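Local atomic coordinates of putative uncharacterized protein (Enterobacter cloacae, PDB entry 4HFK), a protein that probably acts as a type VI secretion immunity protein, protecting the bacterium against the toxic action of a secreted cell-wall amidase. Residues Q12-I24 / C83-K96. Sequence-based numbering, arbitrary orientation. Where two conformers were deposited one is given.
Sequences QQIFENWVQNRCI and CTLIANSDAIRPLK. With SO4 (sulfate ion), chain E.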
ATOM      1  N   GLN B  12      13.338   3.706  -7.122  0.50  9.22           N
ATOM      2  CA  GLN B  12      13.302   2.788  -5.990  0.50 11.59           C
ATOM      3  C   GLN B  12      11.878   2.629  -5.483  0.50 10.06           C
ATOM      4  O   GLN B  12      11.392   1.513  -5.287  0.50  8.35           O
ATOM      5  CB  GLN B  12      14.196   3.306  -4.862  0.50 11.63           C
ATOM      6  CG  GLN B  12      15.640   3.451  -5.277  0.50 13.46           C
ATOM      7  CD  GLN B  12      16.208   2.133  -5.709  0.50 14.16           C
ATOM      8  OE1 GLN B  12      16.535   1.925  -6.879  0.50 17.82           O
ATOM      9  NE2 GLN B  12      16.316   1.216  -4.764  0.50 14.29           N
ATOM     10  N   GLN B  13      11.215   3.759  -5.267  1.00  7.88           N
ATOM     11  CA  GLN B  13       9.837   3.749  -4.779  1.00  8.69           C
ATOM     12  C   GLN B  13       8.897   3.077  -5.770  1.00  8.61           C
ATOM     13  O   GLN B  13       7.936   2.415  -5.374  1.00  8.82           O
ATOM     14  CB  GLN B  13       9.360   5.182  -4.510  1.00  5.94           C
ATOM     15  CG  GLN B  13      10.077   5.850  -3.342  1.00  8.72           C
ATOM     16  CD  GLN B  13       9.944   7.363  -3.374  1.00 11.09           C
ATOM     17  OE1 GLN B  13       9.442   7.941  -4.357  1.00  6.95           O
ATOM     18  NE2 GLN B  13      10.389   8.016  -2.306  1.00  8.21           N
ATOM     19  N   ILE B  14       9.167   3.269  -7.059  1.00  7.50           N
ATOM     20  CA  ILE B  14       8.355   2.636  -8.100  1.00  9.22           C
ATOM     21  C   ILE B  14       8.427   1.107  -7.966  1.00  8.23           C
ATOM     22  O   ILE B  14       7.403   0.417  -8.014  1.00  6.48           O
ATOM     23  CB  ILE B  14       8.777   3.111  -9.505  1.00  7.13           C
ATOM     24  CG1 ILE B  14       8.271   4.541  -9.746  1.00  5.17           C
ATOM     25  CG2 ILE B  14       8.207   2.190 -10.594  1.00  7.40           C
ATOM     26  CD1 ILE B  14       8.924   5.230 -10.927  1.00  9.72           C
ATOM     27  N   PHE B  15       9.628   0.577  -7.751  1.00  7.64           N
ATOM     28  CA  PHE B  15       9.789  -0.858  -7.553  1.00  6.68           C
ATOM     29  C   PHE B  15       9.156  -1.329  -6.234  1.00  6.40           C
ATOM     30  O   PHE B  15       8.456  -2.354  -6.194  1.00  7.02           O
ATOM     31  CB  PHE B  15      11.271  -1.251  -7.620  1.00  8.55           C
ATOM     32  CG  PHE B  15      11.488  -2.736  -7.720  1.00 11.30           C
ATOM     33  CD1 PHE B  15      11.225  -3.409  -8.911  1.00  8.02           C
ATOM     34  CD2 PHE B  15      11.945  -3.459  -6.632  1.00  9.42           C
ATOM     35  CE1 PHE B  15      11.414  -4.774  -9.016  1.00 11.13           C
ATOM     36  CE2 PHE B  15      12.138  -4.837  -6.728  1.00 11.88           C
ATOM     37  CZ  PHE B  15      11.876  -5.495  -7.920  1.00  8.98           C
ATOM     38  N   GLU B  16       9.390  -0.588  -5.154  1.00  5.78           N
ATOM     39  CA  GLU B  16       8.754  -0.902  -3.868  1.00  9.05           C
ATOM     40  C   GLU B  16       7.229  -0.970  -3.978  1.00  7.55           C
ATOM     41  O   GLU B  16       6.599  -1.877  -3.439  1.00  8.18           O
ATOM     42  CB  GLU B  16       9.143   0.139  -2.808  1.00  7.89           C
ATOM     43  CG  GLU B  16      10.601   0.027  -2.353  1.00  9.78           C
ATOM     44  CD  GLU B  16      11.113   1.302  -1.684  1.00 14.16           C
ATOM     45  OE1 GLU B  16      10.323   2.267  -1.519  1.00 12.86           O
ATOM     46  OE2 GLU B  16      12.312   1.335  -1.333  1.00 17.40           O
ATOM     47  N   ASN B  17       6.645   0.004  -4.658  1.00  5.38           N
ATOM     48  CA  ASN B  17       5.202   0.053  -4.825  1.00  7.78           C
ATOM     49  C   ASN B  17       4.696  -1.092  -5.699  1.00  8.69           C
ATOM     50  O   ASN B  17       3.636  -1.657  -5.422  1.00 10.38           O
ATOM     51  CB  ASN B  17       4.775   1.431  -5.356  1.00  7.30           C
ATOM     52  CG  ASN B  17       5.088   2.547  -4.357  1.00 12.58           C
ATOM     53  OD1 ASN B  17       5.315   2.270  -3.176  1.00 10.27           O
ATOM     54  ND2 ASN B  17       5.117   3.799  -4.825  1.00  8.61           N
ATOM     55  N   TRP B  18       5.457  -1.456  -6.729  1.00  5.50           N
ATOM     56  CA  TRP B  18       5.144  -2.668  -7.477  1.00  6.82           C
ATOM     57  C   TRP B  18       5.072  -3.866  -6.532  1.00  6.66           C
ATOM     58  O   TRP B  18       4.081  -4.614  -6.528  1.00  6.19           O
ATOM     59  CB  TRP B  18       6.163  -2.943  -8.592  1.00  5.34           C
ATOM     60  CG  TRP B  18       5.804  -4.188  -9.402  1.00  5.72           C
ATOM     61  CD1 TRP B  18       4.957  -4.256 -10.481  1.00  6.63           C
ATOM     62  CD2 TRP B  18       6.259  -5.534  -9.166  1.00  7.13           C
ATOM     63  NE1 TRP B  18       4.875  -5.560 -10.940  1.00  7.09           N
ATOM     64  CE2 TRP B  18       5.664  -6.358 -10.155  1.00  8.60           C
ATOM     65  CE3 TRP B  18       7.129  -6.116  -8.238  1.00  5.47           C
ATOM     66  CZ2 TRP B  18       5.900  -7.739 -10.220  1.00  5.34           C
ATOM     67  CZ3 TRP B  18       7.370  -7.484  -8.312  1.00  9.08           C
ATOM     68  CH2 TRP B  18       6.754  -8.279  -9.301  1.00  9.78           C
ATOM     69  N   VAL B  19       6.113  -4.042  -5.724  1.00  5.61           N
ATOM     70  CA  VAL B  19       6.177  -5.185  -4.810  1.00  7.19           C
ATOM     71  C   VAL B  19       5.004  -5.160  -3.832  1.00  8.02           C
ATOM     72  O   VAL B  19       4.362  -6.192  -3.587  1.00  8.23           O
ATOM     73  CB  VAL B  19       7.502  -5.221  -4.009  1.00  6.34           C
ATOM     74  CG1 VAL B  19       7.437  -6.294  -2.909  1.00  8.89           C
ATOM     75  CG2 VAL B  19       8.690  -5.481  -4.938  1.00  5.97           C
ATOM     76  N   GLN B  20       4.724  -3.980  -3.277  1.00  6.86           N
ATOM     77  CA  GLN B  20       3.645  -3.846  -2.295  1.00  9.43           C
ATOM     78  C   GLN B  20       2.283  -4.155  -2.919  1.00  9.05           C
ATOM     79  O   GLN B  20       1.490  -4.917  -2.360  1.00  7.91           O
ATOM     80  CB  GLN B  20       3.634  -2.439  -1.683  1.00 10.87           C
ATOM     81  CG  GLN B  20       2.945  -2.376  -0.307  1.00 12.94           C
ATOM     82  CD  GLN B  20       1.678  -1.536  -0.306  1.00 13.79           C
ATOM     83  OE1 GLN B  20       1.175  -1.153  -1.359  1.00 14.80           O
ATOM     84  NE2 GLN B  20       1.161  -1.238   0.887  1.00 14.32           N
ATOM     85  N   ASN B  21       2.013  -3.559  -4.077  1.00  7.87           N
ATOM     86  CA  ASN B  21       0.724  -3.745  -4.739  1.00 10.09           C
ATOM     87  C   ASN B  21       0.525  -5.204  -5.124  1.00 10.02           C
ATOM     88  O   ASN B  21      -0.562  -5.764  -4.976  1.00 13.70           O
ATOM     89  CB  ASN B  21       0.617  -2.870  -5.986  1.00  7.85           C
ATOM     90  CG  ASN B  21       0.412  -1.404  -5.666  1.00 10.79           C
ATOM     91  OD1 ASN B  21       0.192  -0.600  -6.576  1.00 12.26           O
ATOM     92  ND2 ASN B  21       0.498  -1.037  -4.379  1.00  7.89           N
ATOM     93  N   ARG B  22       1.586  -5.825  -5.616  1.00  9.35           N
ATOM     94  CA  ARG B  22       1.537  -7.240  -5.949  1.00  9.58           C
ATOM     95  C   ARG B  22       1.320  -8.121  -4.704  1.00 13.41           C
ATOM     96  O   ARG B  22       0.592  -9.122  -4.757  1.00 10.10           O
ATOM     97  CB  ARG B  22       2.806  -7.647  -6.687  1.00 11.31           C
ATOM     98  CG  ARG B  22       2.842  -9.103  -7.024  1.00 15.31           C
ATOM     99  CD  ARG B  22       3.376  -9.316  -8.425  1.00 20.11           C
ATOM    100  NE  ARG B  22       3.411 -10.737  -8.749  1.00 19.34           N
ATOM    101  CZ  ARG B  22       2.527 -11.339  -9.539  1.00 16.24           C
ATOM    102  NH1 ARG B  22       1.550 -10.637 -10.104  1.00 12.24           N
ATOM    103  NH2 ARG B  22       2.638 -12.636  -9.775  1.00 18.77           N
ATOM    104  N   CYS B  23       1.941  -7.760  -3.583  1.00  9.65           N
ATOM    105  CA  CYS B  23       1.682  -8.484  -2.337  1.00 11.34           C
ATOM    106  C   CYS B  23       0.212  -8.394  -1.943  1.00  9.70           C
ATOM    107  O   CYS B  23      -0.397  -9.397  -1.565  1.00 11.62           O
ATOM    108  CB  CYS B  23       2.520  -7.933  -1.186  1.00 12.96           C
ATOM    109  SG  CYS B  23       4.216  -8.435  -1.190  1.00 18.18           S
ATOM    110  N   ILE B  24      -0.345  -7.189  -2.012  1.00  9.27           N
ATOM    111  CA  ILE B  24      -1.761  -6.979  -1.705  1.00  9.76           C
ATOM    112  C   ILE B  24      -2.628  -7.895  -2.559  1.00 12.53           C
ATOM    113  O   ILE B  24      -3.583  -8.491  -2.063  1.00 11.31           O
ATOM    114  CB  ILE B  24      -2.164  -5.510  -1.909  1.00 11.90           C
ATOM    115  CG1 ILE B  24      -1.486  -4.641  -0.842  1.00 10.83           C
ATOM    116  CG2 ILE B  24      -3.676  -5.348  -1.817  1.00  9.49           C
ATOM    117  CD1 ILE B  24      -1.611  -3.149  -1.073  1.00  9.27           C
ATOM    118  N   CYS B  83       2.810  -6.421   3.682  1.00  8.47           N
ATOM    119  CA  CYS B  83       3.101  -6.062   2.293  1.00  8.73           C
ATOM    120  C   CYS B  83       4.137  -4.922   2.214  1.00  9.88           C
ATOM    121  O   CYS B  83       5.021  -4.925   1.354  1.00  7.81           O
ATOM    122  CB  CYS B  83       1.818  -5.658   1.556  1.00 10.55           C
ATOM    123  SG  CYS B  83       0.580  -7.003   1.388  1.00 13.22           S
ATOM    124  N   THR B  84       4.040  -3.949   3.116  1.00  8.89           N
ATOM    125  CA  THR B  84       5.008  -2.857   3.104  1.00  7.51           C
ATOM    126  C   THR B  84       6.352  -3.329   3.644  1.00  8.53           C
ATOM    127  O   THR B  84       7.407  -2.958   3.113  1.00 10.83           O
ATOM    128  CB  THR B  84       4.496  -1.624   3.881  1.00  6.88           C
ATOM    129  OG1 THR B  84       3.416  -1.032   3.150  1.00  8.04           O
ATOM    130  CG2 THR B  84       5.603  -0.578   4.033  1.00  6.81           C
ATOM    131  N   LEU B  85       6.326  -4.162   4.684  1.00  6.31           N
ATOM    132  CA  LEU B  85       7.576  -4.682   5.245  1.00  7.02           C
ATOM    133  C   LEU B  85       8.337  -5.449   4.177  1.00  9.73           C
ATOM    134  O   LEU B  85       9.558  -5.314   4.048  1.00  8.18           O
ATOM    135  CB  LEU B  85       7.311  -5.578   6.459  1.00  7.35           C
ATOM    136  CG  LEU B  85       6.608  -4.887   7.632  1.00  9.04           C
ATOM    137  CD1 LEU B  85       6.562  -5.799   8.842  1.00  9.24           C
ATOM    138  CD2 LEU B  85       7.293  -3.569   7.996  1.00  6.97           C
ATOM    139  N   ILE B  86       7.605  -6.241   3.398  1.00  7.45           N
ATOM    140  CA  ILE B  86       8.206  -7.033   2.332  1.00  8.33           C
ATOM    141  C   ILE B  86       8.814  -6.139   1.251  1.00  8.38           C
ATOM    142  O   ILE B  86       9.939  -6.380   0.803  1.00  9.43           O
ATOM    143  CB  ILE B  86       7.172  -8.017   1.716  1.00  8.43           C
ATOM    144  CG1 ILE B  86       6.900  -9.160   2.701  1.00 10.71           C
ATOM    145  CG2 ILE B  86       7.674  -8.575   0.388  1.00  5.92           C
ATOM    146  CD1 ILE B  86       5.742 -10.101   2.300  1.00 10.46           C
ATOM    147  N   ALA B  87       8.080  -5.107   0.839  1.00  7.69           N
ATOM    148  CA  ALA B  87       8.562  -4.178  -0.188  1.00  8.38           C
ATOM    149  C   ALA B  87       9.885  -3.520   0.210  1.00  7.46           C
ATOM    150  O   ALA B  87      10.725  -3.201  -0.640  1.00  9.23           O
ATOM    151  CB  ALA B  87       7.510  -3.118  -0.473  1.00  7.12           C
ATOM    152  N   ASN B  88      10.059  -3.316   1.509  1.00  7.84           N
ATOM    153  CA  ASN B  88      11.237  -2.635   2.034  1.00  9.65           C
ATOM    154  C   ASN B  88      12.241  -3.565   2.703  1.00 11.34           C
ATOM    155  O   ASN B  88      13.103  -3.109   3.468  1.00 10.17           O
ATOM    156  CB  ASN B  88      10.802  -1.546   3.016  1.00  7.01           C
ATOM    157  CG  ASN B  88      10.085  -0.415   2.318  1.00 13.36           C
ATOM    158  OD1 ASN B  88      10.722   0.499   1.795  1.00 15.22           O
ATOM    159  ND2 ASN B  88       8.751  -0.489   2.265  1.00  9.37           N
ATOM    160  N   SER B  89      12.145  -4.860   2.412  1.00  7.51           N
ATOM    161  CA  SER B  89      13.014  -5.837   3.055  1.00  8.95           C
ATOM    162  C   SER B  89      14.376  -5.937   2.376  1.00 11.60           C
ATOM    163  O   SER B  89      14.524  -5.584   1.196  1.00  8.28           O
ATOM    164  CB  SER B  89      12.354  -7.220   3.060  1.00  9.72           C
ATOM    165  OG  SER B  89      12.330  -7.762   1.748  1.00 10.34           O
ATOM    166  N   ASP B  90      15.358  -6.433   3.130  1.00  8.32           N
ATOM    167  CA  ASP B  90      16.689  -6.718   2.602  1.00 12.91           C
ATOM    168  C   ASP B  90      16.627  -7.748   1.469  1.00 11.04           C
ATOM    169  O   ASP B  90      17.397  -7.678   0.510  1.00  9.80           O
ATOM    170  CB  ASP B  90      17.610  -7.233   3.720  1.00 13.85           C
ATOM    171  CG  ASP B  90      18.084  -6.129   4.664  1.00 19.16           C
ATOM    172  OD1 ASP B  90      17.637  -4.965   4.534  1.00 15.00           O
ATOM    173  OD2 ASP B  90      18.915  -6.436   5.555  1.00 24.30           O
ATOM    174  N   ALA B  91      15.708  -8.702   1.571  1.00  9.51           N
ATOM    175  CA  ALA B  91      15.594  -9.728   0.534  1.00 12.98           C
ATOM    176  C   ALA B  91      15.180  -9.154  -0.825  1.00 10.24           C
ATOM    177  O   ALA B  91      15.582  -9.653  -1.874  1.00 13.37           O
ATOM    178  CB  ALA B  91      14.640 -10.838   0.974  1.00 12.42           C
ATOM    179  N   ILE B  92      14.369  -8.104  -0.810  1.00 10.11           N
ATOM    180  CA  ILE B  92      13.924  -7.476  -2.050  1.00  8.29           C
ATOM    181  C   ILE B  92      14.974  -6.477  -2.559  1.00 11.36           C
ATOM    182  O   ILE B  92      15.080  -6.227  -3.766  1.00  9.98           O
ATOM    183  CB  ILE B  92      12.553  -6.782  -1.832  1.00  8.32           C
ATOM    184  CG1 ILE B  92      11.422  -7.830  -1.817  1.00 10.72           C
ATOM    185  CG2 ILE B  92      12.285  -5.711  -2.892  1.00  7.66           C
ATOM    186  CD1 ILE B  92      11.061  -8.371  -3.217  1.00  6.54           C
ATOM    187  N   ARG B  93      15.773  -5.938  -1.633  1.00  9.55           N
ATOM    188  CA  ARG B  93      16.659  -4.800  -1.926  1.00 13.40           C
ATOM    189  C   ARG B  93      17.598  -4.940  -3.144  1.00 12.64           C
ATOM    190  O   ARG B  93      17.678  -4.026  -3.959  1.00 19.31           O
ATOM    191  CB  ARG B  93      17.438  -4.328  -0.669  1.00 12.40           C
ATOM    192  CG  ARG B  93      18.113  -2.947  -0.868  1.00 19.16           C
ATOM    193  CD  ARG B  93      18.601  -2.252   0.420  1.00 13.88           C
ATOM    194  NE  ARG B  93      18.023  -2.795   1.654  1.00 17.43           N
ATOM    195  CZ  ARG B  93      16.894  -2.356   2.203  1.00 20.34           C
ATOM    196  NH1 ARG B  93      16.220  -1.380   1.619  1.00 17.19           N
ATOM    197  NH2 ARG B  93      16.427  -2.905   3.321  1.00 27.10           N
ATOM    198  N   PRO B  94      18.302  -6.072  -3.282  1.00 14.60           N
ATOM    199  CA  PRO B  94      19.193  -6.108  -4.448  1.00 21.03           C
ATOM    200  C   PRO B  94      18.456  -6.105  -5.789  1.00 21.78           C
ATOM    201  O   PRO B  94      19.056  -5.748  -6.807  1.00 18.50           O
ATOM    202  CB  PRO B  94      19.939  -7.437  -4.287  1.00 20.58           C
ATOM    203  CG  PRO B  94      19.075  -8.267  -3.375  1.00 21.40           C
ATOM    204  CD  PRO B  94      18.433  -7.283  -2.449  1.00 15.15           C
ATOM    205  N   LEU B  95      17.182  -6.494  -5.790  1.00 15.26           N
ATOM    206  CA  LEU B  95      16.398  -6.500  -7.019  1.00 13.10           C
ATOM    207  C   LEU B  95      16.034  -5.074  -7.457  1.00 11.94           C
ATOM    208  O   LEU B  95      15.456  -4.867  -8.529  1.00 14.54           O
ATOM    209  CB  LEU B  95      15.163  -7.380  -6.840  1.00 10.43           C
ATOM    210  CG  LEU B  95      15.569  -8.798  -6.425  1.00 16.36           C
ATOM    211  CD1 LEU B  95      14.366  -9.627  -6.032  1.00 12.08           C
ATOM    212  CD2 LEU B  95      16.368  -9.486  -7.546  1.00 19.69           C
ATOM    213  N   LYS B  96      16.383  -4.091  -6.630  1.00  9.69           N
ATOM    214  CA  LYS B  96      16.196  -2.685  -6.989  1.00 15.20           C
ATOM    215  C   LYS B  96      17.298  -2.173  -7.929  1.00 13.96           C
ATOM    216  O   LYS B  96      17.207  -1.063  -8.456  1.00 15.46           O
ATOM    217  CB  LYS B  96      16.161  -1.815  -5.732  1.00 15.33           C
ATOM    218  CG  LYS B  96      14.884  -1.925  -4.900  1.00 18.67           C
ATOM    219  CD  LYS B  96      15.130  -1.362  -3.483  1.00 18.15           C
ATOM    220  CE  LYS B  96      13.852  -1.202  -2.711  1.00 17.17           C
ATOM    221  NZ  LYS B  96      14.113  -0.672  -1.345  1.00 13.77           N
TER
HETATM  222  S   SO4 E 200      16.929   1.559  -1.255  1.00 24.27           S
HETATM  223  O1  SO4 E 200      16.547   0.212  -0.805  1.00 13.03           O
HETATM  224  O2  SO4 E 200      15.809   2.140  -2.019  1.00 19.83           O
HETATM  225  O3  SO4 E 200      17.212   2.405  -0.090  1.00 20.49           O
HETATM  226  O4  SO4 E 200      18.133   1.503  -2.087  1.00 15.17           O
HETATM  227  O   HOH W   1      15.236   0.867  -8.627  1.00 24.70           O
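Lys96 and Glu16 meet in a salt bridge, Lys96 NZ to Glu16 OE2 at 2.7 Å, where the 3-10 segment 93-96, beyond helix 79-87, returns to helix 11-27. The lysine chain runs extended beyond CG, bringing its ammonium to the anti lone pair of OE2. Lys96 NZ also donates to O1 of a sulfate at 2.6 Å. Arg93 NH1 gives a second bond to O1, while Arg93 NH2 donates to Asp90 OD1, which lies in the guanidinium plane, in another salt bridge. Bent at chi2 (-60°), Gln12 crosses the lysine chain; in the conformer described, Gln12 NE2 donates to sulfate O2 at 2.9 Å.

Farther along the fill is apolar: Val19 CG1 packs on Ala87 and Ile86, Val19 and Ile92 meet tip to tip, and Phe15 touches Ile92. Ala87 CB sits 3.3 Å from Glu16 O, a close helix packing. Leu95 O, which accepts from Asn54, lies over one face of the Phe15 ring near its rim, 3.7 Å from Phe15 CZ. Gln20 NE2 donates to Thr84 OG1 at 3.2 Å and to Gln20 of the second subunit. Because the sulfate probably came from the crystallisation liquor, the Glu16-Lys96 bridge is probably the part of this polar end intrinsic to the protein.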